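Local structure of uroporphyrinogen III synthase (Thermus thermophilus, 1WCW) at residues K23-A26 against E27-F31; K121-L124 against P125-P128; E210-N213 against T214-A218; D227-E231 against W232-P236. The protein probably catalyses the cyclisation of the linear tetrapyrrole hydroxymethylbilane, with inversion of ring D, to uroporphyrinogen III, the precursor of haem and related tetrapyrroles. All coordinates share one frame; numbering follows the deposited sequence.

The four contacts come in series along the chain, each at the end of a helix. Interactions 1, 3 and 4 belong to the domain built on the five-stranded parallel sheet of order 2-1-3-4-5, as in flavodoxin-like folds, where the turns after helices 19-28, 205-214 and 223-231 return the chain to the sheet at strands 32-35, 217-221 and 238-240. Interaction 2 lies in the other domain, beside the mixed sheet, its centre about 41 Å from that of interaction 1, and leads to the loop before strand 132-137. Interactions 3 and 4 are neighbours, centres about 11 Å apart, joined by the amide of Asn-213, which probably bonds Gly-233 O and Lys-235 N.

Interaction 1: K23-A26 against E27-F31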
ATOM      1  N   LYS A  23     -10.105  11.574 -12.449  1.00 12.02           N
ATOM      2  CA  LYS A  23     -11.213  12.388 -12.834  1.00 12.00           C
ATOM      3  C   LYS A  23     -11.270  12.589 -14.328  1.00 12.89           C
ATOM      4  O   LYS A  23     -12.330  12.479 -14.924  1.00 13.44           O
ATOM      5  CB  LYS A  23     -11.101  13.768 -12.104  1.00 14.23           C
ATOM      6  CG  LYS A  23     -12.175  14.754 -12.513  1.00 15.90           C
ATOM      7  CD  LYS A  23     -12.006  16.090 -11.759  1.00 17.72           C
ATOM      8  CE  LYS A  23     -13.074  17.090 -12.261  1.00 25.02           C
ATOM      9  NZ  LYS A  23     -12.837  17.664 -13.606  1.00 32.05           N
ATOM     10  N   ALA A  24     -10.137  12.933 -14.913  1.00 15.85           N
ATOM     11  CA  ALA A  24     -10.082  13.174 -16.343  1.00 15.59           C
ATOM     12  C   ALA A  24     -10.466  11.956 -17.167  1.00 17.91           C
ATOM     13  O   ALA A  24     -11.259  12.066 -18.094  1.00 17.96           O
ATOM     14  CB  ALA A  24      -8.682  13.658 -16.742  1.00 21.05           C
ATOM     15  N   LEU A  25      -9.912  10.795 -16.837  1.00 15.03           N
ATOM     16  CA  LEU A  25     -10.166   9.591 -17.550  1.00 16.53           C
ATOM     17  C   LEU A  25     -11.623   9.182 -17.346  1.00 15.91           C
ATOM     18  O   LEU A  25     -12.344   8.812 -18.288  1.00 15.73           O
ATOM     19  CB  LEU A  25      -9.244   8.504 -17.009  1.00 20.83           C
ATOM     20  CG  LEU A  25      -8.574   7.540 -17.984  1.00 37.90           C
ATOM     21  CD1 LEU A  25      -9.604   6.949 -18.943  1.00 37.57           C
ATOM     22  CD2 LEU A  25      -7.544   8.331 -18.738  1.00 34.61           C
ATOM     23  N   ALA A  26     -12.137   9.239 -16.104  1.00 12.75           N
ATOM     24  CA  ALA A  26     -13.517   8.880 -15.896  1.00 11.99           C
ATOM     25  C   ALA A  26     -14.481   9.732 -16.716  1.00 12.70           C
ATOM     26  O   ALA A  26     -15.434   9.187 -17.305  1.00 12.57           O
ATOM     27  CB  ALA A  26     -13.867   8.972 -14.376  1.00 14.19           C
ATOM     28  N   GLU A  27     -14.259  11.028 -16.755  1.00 13.68           N
ATOM     29  CA  GLU A  27     -15.108  11.902 -17.540  1.00 16.21           C
ATOM     30  C   GLU A  27     -15.044  11.519 -19.017  1.00 16.74           C
ATOM     31  O   GLU A  27     -16.095  11.509 -19.700  1.00 18.76           O
ATOM     32  CB  GLU A  27     -14.647  13.343 -17.392  1.00 18.16           C
ATOM     33  CG  GLU A  27     -14.895  13.924 -16.005  1.00 22.68           C
ATOM     34  CD  GLU A  27     -14.296  15.319 -15.800  1.00 31.72           C
ATOM     35  OE1 GLU A  27     -13.204  15.606 -16.355  1.00 37.54           O
ATOM     36  OE2 GLU A  27     -14.898  16.134 -15.052  1.00 32.76           O
ATOM     37  N   LYS A  28     -13.849  11.242 -19.523  1.00 15.70           N
ATOM     38  CA  LYS A  28     -13.722  10.855 -20.975  1.00 16.70           C
ATOM     39  C   LYS A  28     -14.432   9.556 -21.287  1.00 19.46           C
ATOM     40  O   LYS A  28     -14.924   9.329 -22.429  1.00 22.21           O
ATOM     41  CB  LYS A  28     -12.236  10.740 -21.355  1.00 17.78           C
ATOM     42  CG  LYS A  28     -11.506  12.055 -21.372  1.00 22.81           C
ATOM     43  CD  LYS A  28     -10.071  11.905 -21.847  1.00 27.61           C
ATOM     44  CE  LYS A  28      -9.406  13.294 -21.891  1.00 33.16           C
ATOM     45  NZ  LYS A  28      -7.912  13.203 -22.088  1.00 38.27           N
ATOM     46  N   LEU A  29     -14.576   8.691 -20.308  1.00 17.37           N
ATOM     47  CA  LEU A  29     -15.257   7.406 -20.510  1.00 15.72           C
ATOM     48  C   LEU A  29     -16.740   7.470 -20.237  1.00 16.04           C
ATOM     49  O   LEU A  29     -17.439   6.466 -20.314  1.00 21.63           O
ATOM     50  CB  LEU A  29     -14.581   6.335 -19.615  1.00 16.14           C
ATOM     51  CG  LEU A  29     -13.129   6.047 -19.986  1.00 16.35           C
ATOM     52  CD1 LEU A  29     -12.520   5.065 -19.004  1.00 17.98           C
ATOM     53  CD2 LEU A  29     -13.035   5.489 -21.399  1.00 18.53           C
ATOM     54  N   GLY A  30     -17.227   8.641 -19.898  1.00 15.65           N
ATOM     55  CA  GLY A  30     -18.661   8.779 -19.632  1.00 18.02           C
ATOM     56  C   GLY A  30     -19.146   8.548 -18.213  1.00 15.12           C
ATOM     57  O   GLY A  30     -20.342   8.482 -17.938  1.00 19.03           O
ATOM     58  N   PHE A  31     -18.206   8.419 -17.287  1.00 13.95           N
ATOM     59  CA  PHE A  31     -18.597   8.274 -15.880  1.00 12.61           C
ATOM     60  C   PHE A  31     -18.621   9.605 -15.146  1.00 12.93           C
ATOM     61  O   PHE A  31     -18.033  10.571 -15.600  1.00 14.45           O
ATOM     62  CB  PHE A  31     -17.561   7.399 -15.157  1.00 11.99           C
ATOM     63  CG  PHE A  31     -17.473   5.943 -15.619  1.00 13.65           C
ATOM     64  CD1 PHE A  31     -16.340   5.451 -16.265  1.00 18.08           C
ATOM     65  CD2 PHE A  31     -18.482   5.043 -15.304  1.00 23.02           C
ATOM     66  CE1 PHE A  31     -16.218   4.080 -16.578  1.00 20.01           C
ATOM     67  CE2 PHE A  31     -18.367   3.666 -15.618  1.00 22.08           C
ATOM     68  CZ  PHE A  31     -17.214   3.217 -16.258  1.00 18.66           C
TER
HETATM   69  O   HOH W   1     -11.127  16.934 -16.021  1.00 41.05           O
HETATM   70  O   HOH W   2     -11.605  14.855 -19.099  1.00 36.36           O
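Ala-26 O takes the N-H of Phe-31 at 2.9 Å while Gly-30 N bonds back to Glu-27 O, and with Gly-30 at positive phi (90°) this makes the Schellman motif that ends helix 19-28 within the beta-alpha-beta unit of strands 10-13 and 32-35. Ahead of it, Glu-27 N and Lys-28 N make ordinary helical bonds to Lys-23 O and Ala-24 O, and Leu-29 N bonds Leu-25 O at 3.0 Å with a weak second bond to Ala-26 O. On one flank Leu-25 and Leu-29 meet methyl to methyl, CD1 to CD1, at a tight 3.5 Å; Leu-25 has a chi1 of -139°, well away from a staggered value, and its CD1 still reaches Leu-29. Shortening Leu-29 to an alanine would probably leave Leu-25 CD1 without this partner and open a gap toward Leu-249 and Gln-250 of helix 245-260. Lys-253 makes a cation-pi contact with the Phe-31 ring, and its NZ also bonds Leu-29 O. On the exposed flank Lys-23 runs straight to CE and bends only at chi4 (-74°), which swings NZ to the syn side of Glu-27 OE2, 2.9 Å away and out of the carboxylate plane. One water accepts from Lys-23 NZ; another donates to Glu-27 OE1, at 3.3 Å, and to Ala-24 O.

Interaction 2: K121-L124 against P125-P128; sequences KSLL and PLLP
Leu-123 and Leu-124 fold onto Leu-126 and Leu-127 in a local contact where the short, weakly bonded helix 120-123 passes into a 3-10 turn and runs out into the loop before strand 132-137. Two i-to-i+3 bonds hold the turn: Leu-126 N to Leu-123 O at 2.9 Å, and Leu-127 N to Leu-124 O at 3.2 Å. In both, the donor stands above the carbonyl plane rather than on a lone pair. Pro-125 has no N-H to offer, and its ring carbon CD lies 3.5 Å from Ser-122 O. Leu-123 and Leu-126 cross at about a right angle, with Leu-123 CD2 and Leu-126 CD1 4.0 Å apart. Cutting Leu-126 back to an alanine is likely to strip Leu-123 CD2 of this neighbour and to leave a gap against Leu-95. Leu-124 CD2 approaches Leu-127 CD1 at 4.3 Å. Leu-127 keeps its CG beside its own backbone N (chi1 -65°), which lays that carbon 3.3 Å from Leu-123 O. Just upstream, Ser-122 OG bonds Thr-119 O and Asp-117 N. Arg-153 holds both Leu-124 O and Leu-127 O, while Leu-123, Leu-124 and Leu-127 pack on helix 144-152, Leu-123 and Leu-127 also touch Leu-64 of strand 62-65, and Leu-126 and Leu-127 lie on strand 93-96.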
ATOM      1  N   LYS A 121       2.726 -12.209   4.258  1.00 13.89           N
ATOM      2  CA  LYS A 121       2.783 -13.649   4.332  1.00 15.97           C
ATOM      3  C   LYS A 121       3.687 -14.242   3.270  1.00 14.66           C
ATOM      4  O   LYS A 121       4.345 -15.269   3.512  1.00 15.29           O
ATOM      5  CB  LYS A 121       1.406 -14.269   4.233  1.00 21.92           C
ATOM      6  CG  LYS A 121       0.604 -13.824   3.008  1.00 33.53           C
ATOM      7  CD  LYS A 121      -0.655 -14.694   2.756  1.00 33.09           C
ATOM      8  CE  LYS A 121      -1.583 -14.013   1.692  1.00 45.87           C
ATOM      9  NZ  LYS A 121      -2.686 -14.846   1.083  1.00 46.21           N
ATOM     10  N   SER A 122       3.809 -13.633   2.104  1.00 14.19           N
ATOM     11  CA  SER A 122       4.652 -14.184   1.054  1.00 12.95           C
ATOM     12  C   SER A 122       6.117 -14.139   1.451  1.00 14.96           C
ATOM     13  O   SER A 122       6.943 -14.827   0.822  1.00 15.62           O
ATOM     14  CB  SER A 122       4.486 -13.437  -0.283  1.00 14.91           C
ATOM     15  OG  SER A 122       5.029 -12.095  -0.193  1.00 15.91           O
ATOM     16  N   LEU A 123       6.491 -13.283   2.417  1.00 12.25           N
ATOM     17  CA  LEU A 123       7.888 -13.194   2.864  1.00 13.02           C
ATOM     18  C   LEU A 123       8.259 -14.290   3.856  1.00 12.58           C
ATOM     19  O   LEU A 123       9.476 -14.528   4.070  1.00 13.75           O
ATOM     20  CB  LEU A 123       8.178 -11.851   3.528  1.00 13.53           C
ATOM     21  CG  LEU A 123       8.187 -10.698   2.528  1.00 13.12           C
ATOM     22  CD1 LEU A 123       8.318  -9.403   3.284  1.00 14.56           C
ATOM     23  CD2 LEU A 123       9.324 -10.800   1.470  1.00 18.40           C
ATOM     24  N   LEU A 124       7.285 -14.943   4.504  1.00 14.60           N
ATOM     25  CA  LEU A 124       7.682 -15.989   5.476  1.00 14.52           C
ATOM     26  C   LEU A 124       8.765 -17.007   5.016  1.00 15.59           C
ATOM     27  O   LEU A 124       9.751 -17.240   5.738  1.00 17.15           O
ATOM     28  CB  LEU A 124       6.434 -16.684   5.982  1.00 16.92           C
ATOM     29  CG  LEU A 124       5.466 -15.723   6.655  1.00 19.53           C
ATOM     30  CD1 LEU A 124       4.155 -16.521   6.928  1.00 18.62           C
ATOM     31  CD2 LEU A 124       6.034 -15.081   7.930  1.00 22.83           C
ATOM     32  N   PRO A 125       8.618 -17.655   3.838  1.00 14.80           N
ATOM     33  CA  PRO A 125       9.651 -18.627   3.382  1.00 14.99           C
ATOM     34  C   PRO A 125      10.943 -18.018   2.969  1.00 17.02           C
ATOM     35  O   PRO A 125      11.972 -18.710   2.750  1.00 17.53           O
ATOM     36  CB  PRO A 125       8.955 -19.363   2.249  1.00 17.15           C
ATOM     37  CG  PRO A 125       8.033 -18.299   1.651  1.00 21.37           C
ATOM     38  CD  PRO A 125       7.470 -17.598   2.891  1.00 16.49           C
ATOM     39  N   LEU A 126      10.954 -16.689   2.874  1.00 15.54           N
ATOM     40  CA  LEU A 126      12.139 -15.958   2.473  1.00 15.53           C
ATOM     41  C   LEU A 126      12.816 -15.354   3.687  1.00 14.51           C
ATOM     42  O   LEU A 126      13.855 -14.682   3.475  1.00 18.86           O
ATOM     43  CB  LEU A 126      11.724 -14.839   1.483  1.00 14.91           C
ATOM     44  CG  LEU A 126      10.846 -15.267   0.324  1.00 14.16           C
ATOM     45  CD1 LEU A 126      10.595 -14.006  -0.585  1.00 16.38           C
ATOM     46  CD2 LEU A 126      11.512 -16.350  -0.557  1.00 16.70           C
ATOM     47  N   LEU A 127      12.250 -15.484   4.909  1.00 13.81           N
ATOM     48  CA  LEU A 127      12.864 -14.882   6.083  1.00 15.93           C
ATOM     49  C   LEU A 127      13.738 -15.943   6.667  1.00 13.58           C
ATOM     50  O   LEU A 127      13.234 -16.932   7.247  1.00 16.07           O
ATOM     51  CB  LEU A 127      11.849 -14.456   7.166  1.00 17.35           C
ATOM     52  CG  LEU A 127      10.854 -13.350   6.871  1.00 20.48           C
ATOM     53  CD1 LEU A 127       9.934 -13.170   8.085  1.00 23.29           C
ATOM     54  CD2 LEU A 127      11.571 -12.097   6.512  1.00 16.95           C
ATOM     55  N   PRO A 128      15.035 -15.724   6.617  1.00 15.10           N
ATOM     56  CA  PRO A 128      15.942 -16.762   7.147  1.00 16.42           C
ATOM     57  C   PRO A 128      16.151 -16.769   8.636  1.00 15.02           C
ATOM     58  O   PRO A 128      16.175 -15.700   9.288  1.00 18.94           O
ATOM     59  CB  PRO A 128      17.268 -16.483   6.425  1.00 18.05           C
ATOM     60  CG  PRO A 128      16.896 -15.513   5.251  1.00 22.10           C
ATOM     61  CD  PRO A 128      15.752 -14.702   5.836  1.00 15.87           C
TER

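Interaction 3: E210-N213 against T214-A218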
ATOM      1  N   GLU A 210     -22.161  -4.665   3.752  1.00 10.31           N
ATOM      2  CA  GLU A 210     -23.388  -4.887   3.012  1.00 11.32           C
ATOM      3  C   GLU A 210     -23.483  -3.964   1.784  1.00 11.01           C
ATOM      4  O   GLU A 210     -23.823  -4.433   0.695  1.00 11.20           O
ATOM      5  CB  GLU A 210     -24.609  -4.695   3.921  1.00 13.79           C
ATOM      6  CG  GLU A 210     -25.932  -4.799   3.175  1.00 15.93           C
ATOM      7  CD  GLU A 210     -27.113  -4.820   4.151  1.00 24.58           C
ATOM      8  OE1 GLU A 210     -28.265  -4.840   3.689  1.00 30.52           O
ATOM      9  OE2 GLU A 210     -26.847  -4.840   5.372  1.00 29.43           O
ATOM     10  N   ALA A 211     -23.133  -2.682   1.964  1.00 10.85           N
ATOM     11  CA  ALA A 211     -23.196  -1.763   0.848  1.00 11.51           C
ATOM     12  C   ALA A 211     -22.235  -2.167  -0.302  1.00  9.65           C
ATOM     13  O   ALA A 211     -22.651  -2.161  -1.451  1.00 10.33           O
ATOM     14  CB  ALA A 211     -22.908  -0.358   1.341  1.00 12.14           C
ATOM     15  N   LEU A 212     -20.992  -2.558   0.046  1.00  8.73           N
ATOM     16  CA  LEU A 212     -19.976  -2.916  -0.991  1.00  9.85           C
ATOM     17  C   LEU A 212     -20.205  -4.289  -1.596  1.00 10.27           C
ATOM     18  O   LEU A 212     -19.643  -4.599  -2.623  1.00 11.77           O
ATOM     19  CB  LEU A 212     -18.564  -2.804  -0.455  1.00 10.94           C
ATOM     20  CG  LEU A 212     -18.171  -1.331  -0.222  1.00  9.83           C
ATOM     21  CD1 LEU A 212     -16.899  -1.256   0.550  1.00 12.11           C
ATOM     22  CD2 LEU A 212     -18.082  -0.595  -1.503  1.00 11.14           C
ATOM     23  N   ASN A 213     -21.047  -5.127  -0.994  1.00 10.44           N
ATOM     24  CA  ASN A 213     -21.404  -6.396  -1.592  1.00 10.37           C
ATOM     25  C   ASN A 213     -22.708  -6.310  -2.387  1.00 11.11           C
ATOM     26  O   ASN A 213     -22.854  -6.995  -3.379  1.00 13.08           O
ATOM     27  CB  ASN A 213     -21.591  -7.460  -0.526  1.00  9.70           C
ATOM     28  CG  ASN A 213     -20.308  -8.068  -0.100  1.00 10.24           C
ATOM     29  OD1 ASN A 213     -19.341  -8.116  -0.889  1.00 12.76           O
ATOM     30  ND2 ASN A 213     -20.249  -8.539   1.129  1.00 10.83           N
ATOM     31  N   THR A 214     -23.647  -5.473  -1.981  1.00 11.62           N
ATOM     32  CA  THR A 214     -24.956  -5.501  -2.607  1.00 13.03           C
ATOM     33  C   THR A 214     -25.460  -4.280  -3.260  1.00 15.57           C
ATOM     34  O   THR A 214     -26.435  -4.358  -3.969  1.00 19.39           O
ATOM     35  CB  THR A 214     -25.982  -5.948  -1.566  1.00 13.01           C
ATOM     36  OG1 THR A 214     -26.248  -4.913  -0.652  1.00 15.71           O
ATOM     37  CG2 THR A 214     -25.512  -7.196  -0.803  1.00 15.73           C
ATOM     38  N   ARG A 215     -24.825  -3.146  -3.052  1.00 12.51           N
ATOM     39  CA  ARG A 215     -25.319  -1.894  -3.631  1.00 17.19           C
ATOM     40  C   ARG A 215     -24.293  -1.070  -4.397  1.00 14.96           C
ATOM     41  O   ARG A 215     -24.670  -0.342  -5.331  1.00 17.91           O
ATOM     42  CB  ARG A 215     -25.932  -0.965  -2.574  1.00 21.49           C
ATOM     43  CG  ARG A 215     -27.178  -1.502  -1.808  1.00 30.41           C
ATOM     44  CD  ARG A 215     -27.555  -0.551  -0.656  1.00 37.70           C
ATOM     45  NE  ARG A 215     -26.578   0.511  -0.441  1.00 44.40           N
ATOM     46  CZ  ARG A 215     -25.877   0.657   0.677  1.00 48.31           C
ATOM     47  NH1 ARG A 215     -24.990   1.642   0.782  1.00 52.45           N
ATOM     48  NH2 ARG A 215     -26.063  -0.179   1.695  1.00 44.27           N
ATOM     49  N   VAL A 216     -23.022  -1.100  -3.981  1.00 12.11           N
ATOM     50  CA  VAL A 216     -21.970  -0.343  -4.676  1.00 10.34           C
ATOM     51  C   VAL A 216     -20.937  -1.361  -5.112  1.00 10.76           C
ATOM     52  O   VAL A 216     -20.504  -2.194  -4.287  1.00 12.52           O
ATOM     53  CB  VAL A 216     -21.336   0.619  -3.663  1.00  9.84           C
ATOM     54  CG1 VAL A 216     -20.154   1.343  -4.326  1.00 11.05           C
ATOM     55  CG2 VAL A 216     -22.378   1.628  -3.196  1.00 14.92           C
ATOM     56  N   LYS A 217     -20.512  -1.314  -6.334  1.00  8.27           N
ATOM     57  CA  LYS A 217     -19.525  -2.322  -6.804  1.00  8.44           C
ATOM     58  C   LYS A 217     -18.110  -1.899  -6.396  1.00  9.38           C
ATOM     59  O   LYS A 217     -17.664  -0.807  -6.766  1.00  9.69           O
ATOM     60  CB  LYS A 217     -19.690  -2.454  -8.302  1.00 10.42           C
ATOM     61  CG  LYS A 217     -21.043  -3.126  -8.646  1.00 12.70           C
ATOM     62  CD  LYS A 217     -21.269  -3.098 -10.117  1.00 16.45           C
ATOM     63  CE  LYS A 217     -22.584  -3.829 -10.480  1.00 14.02           C
ATOM     64  NZ  LYS A 217     -23.775  -3.206  -9.889  1.00 21.07           N
ATOM     65  N   ALA A 218     -17.395  -2.801  -5.714  1.00  8.88           N
ATOM     66  CA  ALA A 218     -16.037  -2.507  -5.329  1.00  7.76           C
ATOM     67  C   ALA A 218     -15.092  -2.884  -6.433  1.00  7.54           C
ATOM     68  O   ALA A 218     -15.191  -4.019  -6.990  1.00  9.38           O
ATOM     69  CB  ALA A 218     -15.699  -3.239  -4.064  1.00  9.62           C
TER
HETATM   70  O   HOH W   3     -18.228  -5.457  -4.763  1.00 12.85           O
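Thr-214, Ala-211 and Leu-212 carry the turn by which helix 205-214 ends and the chain heads into strand 217-221. Thr-214 grips Glu-210 O twice: its backbone N donates at 2.9 Å, and OG1, set between its own N and carbonyl carbon (chi1 75°), folds back to donate at 2.8 Å from above the carbonyl plane. Ala-211 O is held in duplicate, by Arg-215 N and Val-216 N, which arrive from opposite faces of its plane; the Val-216 bond is 2.8 Å long. These bonds close the last turn, even as Arg-215 leaves helical angles. The Arg-215 guanidinium lies with one face over Ala-211, but its closest approach to the methyl is too short to be trusted and its placing is doubtful. Leu-212 supplies the apolar side, its CD2 4.0 Å from Val-216 CG1 and 4.4 Å from Ala-218 CB. Its carbonyl turns to a water that donates to Leu-212 O at 2.7 Å and accepts from Ala-218 N, tying helix to strand. Lys-217 makes backbone hydrogen bonds to Asp-185 and to Leu-187 of strand 186-189, Ala-218 bonds Phe-237, just ahead of strand 238-240, and the Lys-217 side chain touches Phe-252 and Leu-256 of helix 245-260.

Interaction 4: D227-E231 against W232-P236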
ATOM      1  N   ASP A 227      -7.456  -8.825  -2.317  1.00  9.22           N
ATOM      2  CA  ASP A 227      -7.410  -9.693  -1.167  1.00  9.75           C
ATOM      3  C   ASP A 227      -7.697  -8.933   0.093  1.00  8.16           C
ATOM      4  O   ASP A 227      -8.311  -9.507   1.003  1.00  9.20           O
ATOM      5  CB  ASP A 227      -6.060 -10.471  -1.102  1.00 12.52           C
ATOM      6  CG  ASP A 227      -5.970 -11.605  -2.147  1.00 22.00           C
ATOM      7  OD1 ASP A 227      -4.845 -12.054  -2.455  1.00 32.39           O
ATOM      8  OD2 ASP A 227      -7.014 -12.072  -2.644  1.00 24.76           O
ATOM      9  N   ALA A 228      -7.373  -7.656   0.205  1.00  7.82           N
ATOM     10  CA  ALA A 228      -7.722  -6.897   1.362  1.00  8.81           C
ATOM     11  C   ALA A 228      -9.253  -6.771   1.474  1.00  7.86           C
ATOM     12  O   ALA A 228      -9.797  -6.867   2.593  1.00  9.40           O
ATOM     13  CB  ALA A 228      -7.067  -5.527   1.321  1.00  9.08           C
ATOM     14  N   LEU A 229      -9.925  -6.514   0.371  1.00  7.83           N
ATOM     15  CA  LEU A 229     -11.381  -6.489   0.412  1.00  6.51           C
ATOM     16  C   LEU A 229     -11.943  -7.804   0.868  1.00  7.63           C
ATOM     17  O   LEU A 229     -12.883  -7.884   1.702  1.00  7.70           O
ATOM     18  CB  LEU A 229     -11.899  -6.118  -0.986  1.00  8.00           C
ATOM     19  CG  LEU A 229     -11.803  -4.609  -1.277  1.00  7.92           C
ATOM     20  CD1 LEU A 229     -11.931  -4.361  -2.759  1.00  9.69           C
ATOM     21  CD2 LEU A 229     -12.920  -3.814  -0.544  1.00  8.62           C
ATOM     22  N   ARG A 230     -11.398  -8.892   0.304  1.00  8.77           N
ATOM     23  CA  ARG A 230     -11.929 -10.224   0.649  1.00  9.14           C
ATOM     24  C   ARG A 230     -11.740 -10.530   2.128  1.00 10.32           C
ATOM     25  O   ARG A 230     -12.624 -11.159   2.731  1.00 11.60           O
ATOM     26  CB  ARG A 230     -11.256 -11.317  -0.218  1.00 10.61           C
ATOM     27  CG  ARG A 230     -11.664 -11.242  -1.704  1.00 11.70           C
ATOM     28  CD  ARG A 230     -10.705 -12.025  -2.625  1.00 17.40           C
ATOM     29  NE  ARG A 230     -10.352 -13.361  -2.225  1.00 24.54           N
ATOM     30  CZ  ARG A 230     -10.820 -14.477  -2.801  1.00 30.99           C
ATOM     31  NH1 ARG A 230     -10.403 -15.673  -2.392  1.00 36.19           N
ATOM     32  NH2 ARG A 230     -11.727 -14.399  -3.753  1.00 23.63           N
ATOM     33  N   GLU A 231     -10.663 -10.096   2.731  1.00 10.52           N
ATOM     34  CA  GLU A 231     -10.428 -10.345   4.170  1.00 14.47           C
ATOM     35  C   GLU A 231     -11.472  -9.602   5.002  1.00 14.70           C
ATOM     36  O   GLU A 231     -11.722 -10.007   6.152  1.00 19.74           O
ATOM     37  CB  GLU A 231      -9.035  -9.879   4.562  1.00 17.49           C
ATOM     38  CG  GLU A 231      -7.851 -10.618   3.904  1.00 29.57           C
ATOM     39  CD  GLU A 231      -6.527  -9.938   4.272  1.00 39.18           C
ATOM     40  OE1 GLU A 231      -6.302  -9.707   5.485  1.00 44.97           O
ATOM     41  OE2 GLU A 231      -5.715  -9.608   3.363  1.00 45.84           O
ATOM     42  N   TRP A 232     -12.072  -8.522   4.497  1.00 10.03           N
ATOM     43  CA  TRP A 232     -13.134  -7.830   5.220  1.00  9.50           C
ATOM     44  C   TRP A 232     -14.497  -8.354   4.810  1.00 10.32           C
ATOM     45  O   TRP A 232     -15.492  -7.754   5.201  1.00 12.17           O
ATOM     46  CB  TRP A 232     -13.045  -6.317   5.031  1.00 10.34           C
ATOM     47  CG  TRP A 232     -11.953  -5.704   5.841  1.00 11.08           C
ATOM     48  CD1 TRP A 232     -10.635  -5.393   5.452  1.00  9.70           C
ATOM     49  CD2 TRP A 232     -12.043  -5.281   7.215  1.00  8.83           C
ATOM     50  NE1 TRP A 232      -9.955  -4.824   6.475  1.00 10.71           N
ATOM     51  CE2 TRP A 232     -10.780  -4.745   7.578  1.00  9.05           C
ATOM     52  CE3 TRP A 232     -13.065  -5.302   8.183  1.00 13.38           C
ATOM     53  CZ2 TRP A 232     -10.500  -4.207   8.842  1.00 12.80           C
ATOM     54  CZ3 TRP A 232     -12.794  -4.757   9.452  1.00 13.20           C
ATOM     55  CH2 TRP A 232     -11.521  -4.227   9.776  1.00 13.10           C
ATOM     56  N   GLY A 233     -14.559  -9.425   4.028  1.00  9.36           N
ATOM     57  CA  GLY A 233     -15.855  -9.967   3.658  1.00 10.00           C
ATOM     58  C   GLY A 233     -16.492  -9.329   2.445  1.00  8.74           C
ATOM     59  O   GLY A 233     -17.698  -9.459   2.236  1.00  9.32           O
ATOM     60  N   VAL A 234     -15.722  -8.618   1.612  1.00  9.16           N
ATOM     61  CA  VAL A 234     -16.238  -8.016   0.400  1.00  8.01           C
ATOM     62  C   VAL A 234     -15.623  -8.618  -0.831  1.00  7.48           C
ATOM     63  O   VAL A 234     -14.389  -8.789  -0.871  1.00  8.97           O
ATOM     64  CB  VAL A 234     -15.965  -6.501   0.407  1.00  8.62           C
ATOM     65  CG1 VAL A 234     -16.357  -5.896  -0.969  1.00 10.20           C
ATOM     66  CG2 VAL A 234     -16.750  -5.851   1.561  1.00 13.08           C
ATOM     67  N   LYS A 235     -16.415  -9.081  -1.779  1.00  8.32           N
ATOM     68  CA  LYS A 235     -15.844  -9.598  -2.992  1.00  9.62           C
ATOM     69  C   LYS A 235     -15.820  -8.501  -4.074  1.00  7.96           C
ATOM     70  O   LYS A 235     -16.886  -7.976  -4.449  1.00  9.79           O
ATOM     71  CB  LYS A 235     -16.727 -10.773  -3.502  1.00 11.59           C
ATOM     72  CG  LYS A 235     -16.196 -11.411  -4.779  1.00 12.44           C
ATOM     73  CD  LYS A 235     -17.212 -12.415  -5.300  1.00 16.92           C
ATOM     74  CE  LYS A 235     -16.887 -12.910  -6.669  1.00 20.45           C
ATOM     75  NZ  LYS A 235     -17.177 -11.868  -7.681  1.00 23.22           N
ATOM     76  N   PRO A 236     -14.664  -8.122  -4.607  1.00  8.42           N
ATOM     77  CA  PRO A 236     -14.632  -7.075  -5.648  1.00 10.30           C
ATOM     78  C   PRO A 236     -15.445  -7.492  -6.837  1.00  8.56           C
ATOM     79  O   PRO A 236     -15.425  -8.699  -7.239  1.00 10.92           O
ATOM     80  CB  PRO A 236     -13.195  -6.973  -6.058  1.00 13.89           C
ATOM     81  CG  PRO A 236     -12.429  -7.680  -4.997  1.00 14.41           C
ATOM     82  CD  PRO A 236     -13.333  -8.637  -4.290  1.00 11.11           C
TER
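Leu-229 O sits at the centre of this turn, taking Val-234 N at 2.9 Å and Trp-232 N at 3.0 Å from opposite faces of its plane. Arg-230 O accepts from Gly-233 N at 2.9 Å. The Leu-229 methyls divide the apolar work: CD2 meets Val-234 CG1 at 4.0 Å, while CD1 touches Pro-236 CG at the same separation, the Leu-229 and Pro-236 side chains running antiparallel. The backbone pattern is a Schellman motif closing helix 223-231, with Gly-233 at positive phi (86°), where a side chain would crowd Trp-232 O. Val-234 O then folds back over Arg-230, 3.2 Å from its CA in a CA-H...O contact, and the Arg-230 chain crosses the Pro-236 ring at about a right angle, CG to CD 4.0 Å. Trp-232 lays its indole beside the helix end, with CG next to its own backbone N (chi1 -76°), so that Ala-228 O meets the ring edge at CD1, 3.3 Å off and near the ring plane. Farther out, Glu-196 OE2 bonds the indole NE1, Phe-199 of helix 192-201 stacks on the ring, and Arg-209 NE bonds Trp-232 O. Leu-229 and Val-234 both pack on Ala-218 of strand 217-221.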